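Local coordinates for protein serine-tRNA ligase (Naegleria fowleri, PDB 6BLJ) that probably attaches serine to its cognate tRNA in the cytosol, activating the amino acid with ATP, and is captured here with AMP bound, at residues 334-339 with 444-449; 371-376 with 387-392; 351-356 with 439-444. One frame throughout, in Å; residues are numbered along the deposited sequence.

Overall arrangement
Followed from the N terminus, the chain leaves its long helical arm, enters the catalytic core and runs through strand 332-342, helix 348-366, the hairpin of strands 371-375 and 387-394, strand 404-412 and finally strand 436-447. Interaction 1 closes the widest loop, with 104 residues between its segments, by pairing strand 332-342 with the end of strand 436-447. Nested inside it, interaction 3 packs helix 348-366 against that same strand, and the two contacts share T444. Interaction 2 is nested deeper still, as the local hairpin. Interactions 2 and 3 meet where F353 packs against F389. Interactions 1 and 2 join strands within one mixed sheet, and interaction 3 fixes helix 348-366 on it.

Interaction 1 of 3, residues 334-339 with 444-449; sequences EKIEQF and TLTATS. With AMP (adenosine monophosphate), chain D.
With CG anti to the backbone N (chi1 -180°) and bends at chi3 and chi4, the K335 chain lays its CD beside T444 CG2, 3.8 Å away, the two side chains crossing at about a right angle. E337 likewise has CG anti to its backbone N (chi1 -179°), and a turn at chi2 carries OE1 toward the T444 backbone. K335 NZ reaches E337 OE1 at 2.9 Å in a salt bridge, coming from above the carboxylate plane; T283 gives the ammonium a second partner. The T444 hydroxyl, for its part, is hydrogen-bonded to the backbone N of S409.

The backbones pair antiparallel, and the register slips by one residue between I336 and E337. There L445 and T446 both face I336, a classic beta bulge: I336 O is gripped by L445 N at 2.8 Å and by T446 N at 3.1 Å, the latter on a lone pair in the carbonyl plane. I336 N returns a bond to T446 O, while I336 CG1 and T446 CG2 lie side by side on the face away from the nucleotide, where helix 348-366 and helix 220-238 cover the strands. At the far end T448 N, in the first turn of helix 448-458, bonds to E334 O at 2.9 Å, and A447 is the N-cap.

On the K335 face, A447 CB sits 3.5 Å from AMP C1', T444 OG1 lies 3.5 Å from AMP C5', and K335 CD approaches AMP O4'. Three side chains thus line the ribose within the antiparallel sheet typical of a class II aminoacyl-tRNA synthetase active site.

Interaction 2 of 3, residues 371-376 with 387-392; sequences YRVVNI and KKFDLE
V373 and L391 form the apolar centre of this antiparallel beta hairpin, side by side and pointing the same way. In one of the two conformers of L391, its CD2 comes within 3.4 Å of V373 CG2, closer than usual packing and therefore doubtful; the approach of the Y371 ring to L391 CD2 depends on the same conformer. The other V373 methyl, CG1, anti to its backbone N (chi1 -180°), leans on the F389 ring at CD2, 3.6 Å away. N375 CB meets the same ring at the opposite corner, CE1. Helix 348-366 covers this face, F353 meeting the F389 ring edge-to-face.

On the opposite face, V374, in one of its two conformers, crosses D390 obliquely, while I376 CD1 lies against the D390 carboxylate at OD2, 3.6 Å off. Between the faces runs a ladder of backbone bonds: R372 and E392, then V374 and D390, each form a reciprocal pair, and I376 N extends it to K388 O.

Charged groups finish the V374 face. K388 folds back through bends at chi3 and chi4 until NZ takes the syn lone pair of D390 OD1, 2.8 Å away, in a salt bridge along one strand. Between the strands, R372 stretches out and presents its guanidinium side-on to E392, the two flat groups turned 31° apart. Two guanidinium nitrogens converge on one oxygen, NE at 2.8 Å and NH2 at 2.9 Å from E392 OE1, which stays within 3° of the guanidinium plane.

Interaction 3 of 3, residues 351-356 with 439-444; sequences EMFDEM and HMLNST
Helix-on-sheet packing in the class II synthetase core brings L441 of strand 439-444 against M352, F353 and M356 of helix 351-356. The two segments run nearly parallel, 13° apart, with their axes 9.1 Å from each other, and no hydrogen bond spans the gap: the contact is made by apolar side chains. L441 reaches from the strand into the helix surface, and its two methyls part there. CD1 goes to M352, meeting CG at 4.2 Å, whereas CD2 presses on the start of F353, 3.7 Å from its CB and near the plane of the ring, at the edge.

M356 follows one helical turn further on. Its thioether lies against the base of L441, with SD 3.6 Å from L441 CB. The same helix face also reaches strand 332-342, since M352 and M356 both touch V340. S443, which points toward the helix, has its hydroxyl turned along its own strand, where OG donates to T444 O at 3.1 Å. A bend at chi3 (71°) carries the M356 methyl onward over the strand backbone: CE rests 3.7 Å from both N442 C and S443 N, and 4.0 Å from S443 CB.

Interaction 1 of 3, residues 334-339 with 444-449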
loop_
_atom_site.group_PDB
_atom_site.type_symbol
_atom_site.label_atom_id
_atom_site.label_comp_id
_atom_site.label_asym_id
_atom_site.label_seq_id
_atom_site.Cartn_x
_atom_site.Cartn_y
_atom_site.Cartn_z
ATOM N N GLU A 334 8.172 21.586 -5.231
ATOM C CA GLU A 334 7.453 22.712 -4.639
ATOM C C GLU A 334 6.386 23.211 -5.592
ATOM O O GLU A 334 6.552 23.168 -6.817
ATOM C CB GLU A 334 8.389 23.877 -4.273
ATOM C CG GLU A 334 9.208 23.626 -3.018
ATOM C CD GLU A 334 10.307 22.577 -3.229
ATOM O OE1 GLU A 334 11.104 22.727 -4.192
ATOM O OE2 GLU A 334 10.384 21.622 -2.427
ATOM N N LYS A 335 5.272 23.675 -5.024
ATOM C CA LYS A 335 4.170 24.143 -5.851
ATOM C C LYS A 335 3.470 25.319 -5.176
ATOM O O LYS A 335 3.165 25.276 -3.976
ATOM C CB LYS A 335 3.169 23.008 -6.151
ATOM C CG LYS A 335 1.987 23.469 -7.039
ATOM C CD LYS A 335 1.159 22.302 -7.605
ATOM C CE LYS A 335 0.503 21.416 -6.535
ATOM N NZ LYS A 335 -0.293 22.187 -5.534
ATOM N N ILE A 336 3.232 26.369 -5.951
ATOM C CA ILE A 336 2.416 27.503 -5.522
ATOM C C ILE A 336 1.026 27.304 -6.102
ATOM O O ILE A 336 0.874 27.123 -7.321
ATOM C CB ILE A 336 3.013 28.839 -5.989
ATOM C CG1 ILE A 336 4.496 28.945 -5.592
ATOM C CG2 ILE A 336 2.160 30.012 -5.473
ATOM C CD1 ILE A 336 4.777 28.820 -4.124
ATOM N N GLU A 337 0.021 27.333 -5.233
ATOM C CA GLU A 337 -1.336 26.903 -5.537
ATOM C C GLU A 337 -2.322 28.042 -5.282
ATOM O O GLU A 337 -2.204 28.766 -4.284
ATOM C CB GLU A 337 -1.694 25.667 -4.671
ATOM C CG GLU A 337 -3.084 25.081 -4.904
ATOM C CD GLU A 337 -3.144 24.190 -6.141
ATOM O OE1 GLU A 337 -2.105 24.020 -6.823
ATOM O OE2 GLU A 337 -4.231 23.643 -6.420
ATOM N N GLN A 338 -3.264 28.231 -6.212
ATOM C CA GLN A 338 -4.432 29.077 -5.976
ATOM C C GLN A 338 -5.538 28.238 -5.351
ATOM O O GLN A 338 -5.849 27.154 -5.852
ATOM C CB GLN A 338 -4.968 29.698 -7.265
ATOM C CG GLN A 338 -4.009 30.554 -8.074
ATOM C CD GLN A 338 -4.671 31.028 -9.372
ATOM O OE1 GLN A 338 -5.496 31.924 -9.353
ATOM N NE2 GLN A 338 -4.315 30.411 -10.493
ATOM N N PHE A 339 -6.131 28.741 -4.271
ATOM C CA PHE A 339 -7.229 28.063 -3.581
ATOM C C PHE A 339 -8.265 29.108 -3.186
ATOM O O PHE A 339 -7.917 30.108 -2.549
ATOM C CB PHE A 339 -6.722 27.303 -2.341
ATOM C CG PHE A 339 -7.778 26.435 -1.683
ATOM C CD1 PHE A 339 -8.723 26.988 -0.817
ATOM C CD2 PHE A 339 -7.831 25.077 -1.942
ATOM C CE1 PHE A 339 -9.696 26.198 -0.227
ATOM C CE2 PHE A 339 -8.801 24.272 -1.355
ATOM C CZ PHE A 339 -9.739 24.832 -0.499
ATOM N N THR A 444 -3.345 25.183 -9.903
ATOM C CA THR A 444 -1.912 25.424 -9.914
ATOM C C THR A 444 -1.614 26.854 -10.337
ATOM O O THR A 444 -2.236 27.381 -11.258
ATOM C CB THR A 444 -1.207 24.508 -10.911
ATOM O OG1 THR A 444 -1.801 23.205 -10.903
ATOM C CG2 THR A 444 0.304 24.456 -10.604
ATOM N N LEU A 445 -0.661 27.490 -9.660
ATOM C CA LEU A 445 0.050 28.590 -10.294
ATOM C C LEU A 445 1.338 28.067 -10.918
ATOM O O LEU A 445 1.491 28.104 -12.142
ATOM C CB LEU A 445 0.361 29.742 -9.324
ATOM C CG LEU A 445 0.787 31.017 -10.079
ATOM C CD1 LEU A 445 -0.412 31.645 -10.822
ATOM C CD2 LEU A 445 1.426 32.055 -9.195
ATOM N N THR A 446 2.254 27.540 -10.102
ATOM C CA THR A 446 3.454 26.936 -10.666
ATOM C C THR A 446 3.968 25.816 -9.768
ATOM O O THR A 446 4.151 25.998 -8.559
ATOM C CB THR A 446 4.547 28.001 -10.914
ATOM O OG1 THR A 446 5.726 27.381 -11.436
ATOM C CG2 THR A 446 4.924 28.765 -9.636
ATOM N N ALA A 447 4.189 24.655 -10.378
ATOM C CA ALA A 447 4.979 23.584 -9.793
ATOM C C ALA A 447 6.396 23.732 -10.345
ATOM O O ALA A 447 6.598 23.645 -11.561
ATOM C CB ALA A 447 4.371 22.225 -10.143
ATOM N N THR A 448 7.368 24.001 -9.468
ATOM C CA THR A 448 8.562 24.669 -9.977
ATOM C C THR A 448 9.516 23.734 -10.718
ATOM O O THR A 448 10.145 24.176 -11.681
ATOM C CB THR A 448 9.285 25.425 -8.850
ATOM O OG1 THR A 448 9.677 24.511 -7.813
ATOM C CG2 THR A 448 8.367 26.519 -8.263
ATOM N N SER A 449 9.636 22.452 -10.336
ATOM C CA SER A 449 10.586 21.594 -11.056
ATOM C C SER A 449 10.169 21.400 -12.516
ATOM O O SER A 449 11.008 21.484 -13.424
ATOM C CB SER A 449 10.773 20.251 -10.329
ATOM O OG SER A 449 9.733 19.305 -10.573
HETATM P P AMP D . -2.312 17.765 -10.311
HETATM O O1P AMP D . -2.134 16.283 -10.641
HETATM O O2P AMP D . -2.548 18.164 -8.908
HETATM O O3P AMP D . -3.347 18.345 -11.264
HETATM O "O5'" AMP D . -0.935 18.449 -10.728
HETATM C "C5'" AMP D . -0.771 19.860 -10.705
HETATM C "C4'" AMP D . 0.537 20.257 -11.356
HETATM O "O4'" AMP D . 1.648 19.842 -10.520
HETATM C "C3'" AMP D . 0.816 19.609 -12.695
HETATM O "O3'" AMP D . 0.180 20.279 -13.767
HETATM C "C2'" AMP D . 2.332 19.635 -12.779
HETATM O "O2'" AMP D . 2.775 20.925 -13.165
HETATM C "C1'" AMP D . 2.722 19.405 -11.321
HETATM N N9 AMP D . 3.000 17.981 -11.010
HETATM C C8 AMP D . 2.069 16.998 -10.796
HETATM N N7 AMP D . 2.587 15.820 -10.532
HETATM C C5 AMP D . 3.954 16.043 -10.571
HETATM C C6 AMP D . 5.062 15.194 -10.375
HETATM N N6 AMP D . 4.964 13.898 -10.035
HETATM N N1 AMP D . 6.294 15.726 -10.521
HETATM C C2 AMP D . 6.404 17.028 -10.811
HETATM N N3 AMP D . 5.436 17.932 -10.992
HETATM C C4 AMP D . 4.225 17.374 -10.868
HETATM O O HOH W 1 9.829 21.953 -7.373
HETATM O O HOH W 2 -2.207 22.383 -8.599
#

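Interaction 2 of 3, residues 371-376 with 387-392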
loop_
_atom_site.group_PDB
_atom_site.type_symbol
_atom_site.label_atom_id
_atom_site.label_comp_id
_atom_site.label_asym_id
_atom_site.label_seq_id
_atom_site.Cartn_x
_atom_site.Cartn_y
_atom_site.Cartn_z
ATOM N N TYR A 371 1.777 28.325 -24.436
ATOM C CA TYR A 371 0.908 27.302 -23.864
ATOM C C TYR A 371 -0.389 27.215 -24.664
ATOM O O TYR A 371 -0.672 28.037 -25.541
ATOM C CB TYR A 371 0.599 27.575 -22.382
ATOM C CG TYR A 371 -0.184 28.827 -22.165
ATOM C CD1 TYR A 371 0.456 30.029 -21.868
ATOM C CD2 TYR A 371 -1.563 28.842 -22.324
ATOM C CE1 TYR A 371 -0.262 31.197 -21.712
ATOM C CE2 TYR A 371 -2.285 30.009 -22.169
ATOM C CZ TYR A 371 -1.635 31.177 -21.843
ATOM O OH TYR A 371 -2.366 32.341 -21.698
ATOM N N ARG A 372 -1.200 26.218 -24.307
ATOM C CA ARG A 372 -2.575 26.144 -24.768
ATOM C C ARG A 372 -3.446 25.776 -23.575
ATOM O O ARG A 372 -2.990 25.102 -22.640
ATOM C CB ARG A 372 -2.735 25.123 -25.923
ATOM C CG ARG A 372 -2.434 23.659 -25.514
ATOM C CD ARG A 372 -2.375 22.707 -26.720
ATOM N NE ARG A 372 -2.315 21.297 -26.313
ATOM C CZ ARG A 372 -2.237 20.273 -27.166
ATOM N NH1 ARG A 372 -2.211 20.509 -28.464
ATOM N NH2 ARG A 372 -2.194 19.014 -26.728
ATOM N N VAL A 373 -4.695 26.233 -23.612
ATOM C CA VAL A 373 -5.695 25.921 -22.591
ATOM C C VAL A 373 -6.535 24.765 -23.103
ATOM O O VAL A 373 -7.027 24.807 -24.236
ATOM C CB VAL A 373 -6.587 27.138 -22.295
ATOM C CG1 VAL A 373 -7.620 26.798 -21.225
ATOM C CG2 VAL A 373 -5.745 28.332 -21.902
ATOM N N VAL A 374 -6.736 23.749 -22.268
ATOM C CA VAL A 374 -7.421 22.543 -22.711
ATOM C C VAL A 374 -8.559 22.210 -21.759
ATOM O O VAL A 374 -8.444 22.321 -20.531
ATOM C CB VAL A 374 -6.469 21.340 -22.873
ATOM C CG1 VAL A 374 -5.395 21.665 -23.916
ATOM C CG2 VAL A 374 -5.847 20.968 -21.560
ATOM N N ASN A 375 -9.688 21.823 -22.360
ATOM C CA ASN A 375 -10.931 21.489 -21.671
ATOM C C ASN A 375 -10.964 19.970 -21.493
ATOM O O ASN A 375 -11.111 19.231 -22.472
ATOM C CB ASN A 375 -12.115 22.000 -22.497
ATOM C CG ASN A 375 -13.457 21.787 -21.818
ATOM O OD1 ASN A 375 -13.537 21.274 -20.703
ATOM N ND2 ASN A 375 -14.524 22.211 -22.487
ATOM N N ILE A 376 -10.816 19.510 -20.250
ATOM C CA ILE A 376 -10.603 18.092 -19.956
ATOM C C ILE A 376 -11.912 17.323 -20.111
ATOM O O ILE A 376 -12.943 17.699 -19.535
ATOM C CB ILE A 376 -10.020 17.902 -18.540
ATOM C CG1 ILE A 376 -8.656 18.593 -18.403
ATOM C CG2 ILE A 376 -9.849 16.407 -18.212
ATOM C CD1 ILE A 376 -7.596 18.034 -19.340
ATOM N N LYS A 387 -15.696 20.610 -13.531
ATOM C CA LYS A 387 -15.048 21.086 -14.743
ATOM C C LYS A 387 -13.571 21.279 -14.443
ATOM O O LYS A 387 -13.207 21.700 -13.342
ATOM C CB LYS A 387 -15.657 22.411 -15.236
ATOM C CG LYS A 387 -15.007 22.937 -16.526
ATOM C CD LYS A 387 -15.661 24.254 -16.986
ATOM C CE LYS A 387 -15.077 24.711 -18.325
ATOM N NZ LYS A 387 -15.874 25.796 -18.937
ATOM N N LYS A 388 -12.728 21.022 -15.443
ATOM C CA LYS A 388 -11.286 21.171 -15.273
ATOM C C LYS A 388 -10.667 21.709 -16.555
ATOM O O LYS A 388 -10.907 21.168 -17.643
ATOM C CB LYS A 388 -10.639 19.834 -14.879
ATOM C CG LYS A 388 -9.135 19.876 -14.596
ATOM C CD LYS A 388 -8.720 18.689 -13.731
ATOM C CE LYS A 388 -7.942 17.670 -14.525
ATOM N NZ LYS A 388 -6.520 18.069 -14.769
ATOM N N PHE A 389 -9.914 22.801 -16.424
ATOM C CA PHE A 389 -9.056 23.324 -17.484
ATOM C C PHE A 389 -7.609 23.026 -17.115
ATOM O O PHE A 389 -7.204 23.235 -15.965
ATOM C CB PHE A 389 -9.214 24.841 -17.660
ATOM C CG PHE A 389 -10.304 25.261 -18.628
ATOM C CD1 PHE A 389 -11.170 24.338 -19.186
ATOM C CD2 PHE A 389 -10.455 26.599 -18.968
ATOM C CE1 PHE A 389 -12.172 24.746 -20.077
ATOM C CE2 PHE A 389 -11.451 27.016 -19.855
ATOM C CZ PHE A 389 -12.310 26.091 -20.404
ATOM N N ASP A 390 -6.832 22.547 -18.076
ATOM C CA ASP A 390 -5.389 22.473 -17.909
ATOM C C ASP A 390 -4.716 23.511 -18.793
ATOM O O ASP A 390 -5.232 23.879 -19.855
ATOM C CB ASP A 390 -4.824 21.100 -18.288
ATOM C CG ASP A 390 -5.169 20.013 -17.276
ATOM O OD1 ASP A 390 -5.950 20.289 -16.336
ATOM O OD2 ASP A 390 -4.653 18.888 -17.442
ATOM N N LEU A 391 -3.566 23.996 -18.337
ATOM C CA LEU A 391 -2.635 24.736 -19.182
ATOM C C LEU A 391 -1.514 23.783 -19.554
ATOM O O LEU A 391 -0.838 23.248 -18.666
ATOM C CB LEU A 391 -2.045 25.960 -18.482
ATOM C CG LEU A 391 -2.900 27.147 -18.069
ATOM C CD1 LEU A 391 -1.991 28.308 -17.666
ATOM C CD2 LEU A 391 -3.790 27.545 -19.210
ATOM N N GLU A 392 -1.338 23.549 -20.853
ATOM C CA GLU A 392 -0.271 22.703 -21.372
ATOM C C GLU A 392 0.751 23.604 -22.048
ATOM O O GLU A 392 0.406 24.348 -22.972
ATOM C CB GLU A 392 -0.812 21.659 -22.355
ATOM C CG GLU A 392 -1.830 20.669 -21.733
ATOM C CD GLU A 392 -2.320 19.630 -22.736
ATOM O OE1 GLU A 392 -2.156 19.833 -23.969
ATOM O OE2 GLU A 392 -2.909 18.634 -22.296
HETATM O O HOH W 3 -13.488 19.895 -17.990
#

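Interaction 3 of 3, residues 351-356 with 439-444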
loop_
_atom_site.group_PDB
_atom_site.type_symbol
_atom_site.label_atom_id
_atom_site.label_comp_id
_atom_site.label_asym_id
_atom_site.label_seq_id
_atom_site.Cartn_x
_atom_site.Cartn_y
_atom_site.Cartn_z
ATOM N N GLU A 351 -17.486 32.235 -12.236
ATOM C CA GLU A 351 -16.696 33.432 -12.510
ATOM C C GLU A 351 -15.303 33.324 -11.893
ATOM O O GLU A 351 -14.306 33.737 -12.502
ATOM C CB GLU A 351 -17.437 34.670 -12.000
ATOM C CG GLU A 351 -18.732 34.938 -12.758
ATOM C CD GLU A 351 -19.606 35.987 -12.093
ATOM O OE1 GLU A 351 -19.171 36.590 -11.090
ATOM O OE2 GLU A 351 -20.740 36.200 -12.568
ATOM N N MET A 352 -15.205 32.747 -10.697
ATOM C CA MET A 352 -13.896 32.597 -10.065
ATOM C C MET A 352 -13.019 31.600 -10.826
ATOM O O MET A 352 -11.790 31.762 -10.884
ATOM C CB MET A 352 -14.075 32.177 -8.602
ATOM C CG MET A 352 -12.799 32.190 -7.770
ATOM S SD MET A 352 -12.039 33.829 -7.718
ATOM C CE MET A 352 -13.355 34.820 -6.997
ATOM N N PHE A 353 -13.630 30.556 -11.391
ATOM C CA PHE A 353 -12.908 29.614 -12.239
ATOM C C PHE A 353 -12.195 30.344 -13.375
ATOM O O PHE A 353 -10.996 30.145 -13.604
ATOM C CB PHE A 353 -13.903 28.569 -12.781
ATOM C CG PHE A 353 -13.288 27.527 -13.702
ATOM C CD1 PHE A 353 -12.807 26.323 -13.189
ATOM C CD2 PHE A 353 -13.217 27.733 -15.072
ATOM C CE1 PHE A 353 -12.252 25.356 -14.022
ATOM C CE2 PHE A 353 -12.662 26.770 -15.911
ATOM C CZ PHE A 353 -12.185 25.580 -15.386
ATOM N N ASP A 354 -12.925 31.216 -14.085
ATOM C CA ASP A 354 -12.335 32.000 -15.167
ATOM C C ASP A 354 -11.219 32.906 -14.659
ATOM O O ASP A 354 -10.194 33.075 -15.331
ATOM C CB ASP A 354 -13.421 32.840 -15.860
ATOM C CG ASP A 354 -14.435 31.990 -16.612
ATOM O OD1 ASP A 354 -14.129 30.822 -16.917
ATOM O OD2 ASP A 354 -15.532 32.493 -16.910
ATOM N N GLU A 355 -11.412 33.516 -13.484
ATOM C CA GLU A 355 -10.382 34.382 -12.917
ATOM C C GLU A 355 -9.108 33.598 -12.611
ATOM O O GLU A 355 -7.998 34.071 -12.887
ATOM C CB GLU A 355 -10.899 35.066 -11.643
ATOM C CG GLU A 355 -9.814 35.853 -10.885
ATOM C CD GLU A 355 -10.301 36.493 -9.579
ATOM O OE1 GLU A 355 -11.385 37.116 -9.572
ATOM O OE2 GLU A 355 -9.591 36.350 -8.550
ATOM N N MET A 356 -9.251 32.380 -12.068
ATOM C CA MET A 356 -8.088 31.605 -11.637
ATOM C C MET A 356 -7.297 31.074 -12.823
ATOM O O MET A 356 -6.063 31.120 -12.816
ATOM C CB MET A 356 -8.534 30.458 -10.722
ATOM C CG MET A 356 -9.107 30.974 -9.382
ATOM S SD MET A 356 -10.033 29.729 -8.460
ATOM C CE MET A 356 -8.694 28.650 -7.918
ATOM N N HIS A 439 -18.723 26.981 -2.156
ATOM C CA HIS A 439 -18.008 26.311 -3.233
ATOM C C HIS A 439 -16.510 26.461 -3.019
ATOM O O HIS A 439 -16.053 27.461 -2.455
ATOM C CB HIS A 439 -18.360 26.881 -4.611
ATOM C CG HIS A 439 -19.768 26.608 -5.041
ATOM N ND1 HIS A 439 -20.203 26.815 -6.332
ATOM C CD2 HIS A 439 -20.837 26.146 -4.351
ATOM C CE1 HIS A 439 -21.487 26.505 -6.415
ATOM N NE2 HIS A 439 -21.894 26.095 -5.226
ATOM N N MET A 440 -15.746 25.472 -3.508
ATOM C CA MET A 440 -14.296 25.498 -3.441
ATOM C C MET A 440 -13.696 25.214 -4.812
ATOM O O MET A 440 -14.170 24.335 -5.545
ATOM C CB MET A 440 -13.752 24.469 -2.433
ATOM C CG MET A 440 -13.666 24.944 -0.995
ATOM S SD MET A 440 -13.116 23.586 0.077
ATOM C CE MET A 440 -12.879 24.516 1.587
ATOM N N LEU A 441 -12.631 25.946 -5.130
ATOM C CA LEU A 441 -11.873 25.795 -6.367
ATOM C C LEU A 441 -10.384 25.739 -6.056
ATOM O O LEU A 441 -9.922 26.286 -5.048
ATOM C CB LEU A 441 -12.117 26.966 -7.338
ATOM C CG LEU A 441 -13.569 27.293 -7.702
ATOM C CD1 LEU A 441 -14.120 28.351 -6.760
ATOM C CD2 LEU A 441 -13.637 27.746 -9.161
ATOM N N ASN A 442 -9.624 25.101 -6.950
ATOM C CA ASN A 442 -8.172 25.150 -6.858
ATOM C C ASN A 442 -7.571 25.189 -8.255
ATOM O O ASN A 442 -8.147 24.672 -9.213
ATOM C CB ASN A 442 -7.596 23.945 -6.098
ATOM C CG ASN A 442 -7.747 22.648 -6.869
ATOM O OD1 ASN A 442 -8.790 22.008 -6.829
ATOM N ND2 ASN A 442 -6.702 22.264 -7.585
ATOM N N SER A 443 -6.403 25.815 -8.354
ATOM C CA SER A 443 -5.643 25.875 -9.592
ATOM C C SER A 443 -4.163 26.025 -9.284
ATOM O O SER A 443 -3.776 26.913 -8.521
ATOM C CB SER A 443 -6.089 27.042 -10.480
ATOM O OG SER A 443 -5.306 27.050 -11.667
ATOM N N THR A 444 -3.345 25.183 -9.903
ATOM C CA THR A 444 -1.912 25.424 -9.914
ATOM C C THR A 444 -1.614 26.854 -10.337
ATOM O O THR A 444 -2.236 27.381 -11.258
ATOM C CB THR A 444 -1.207 24.508 -10.911
ATOM O OG1 THR A 444 -1.801 23.205 -10.903
ATOM C CG2 THR A 444 0.304 24.456 -10.604
#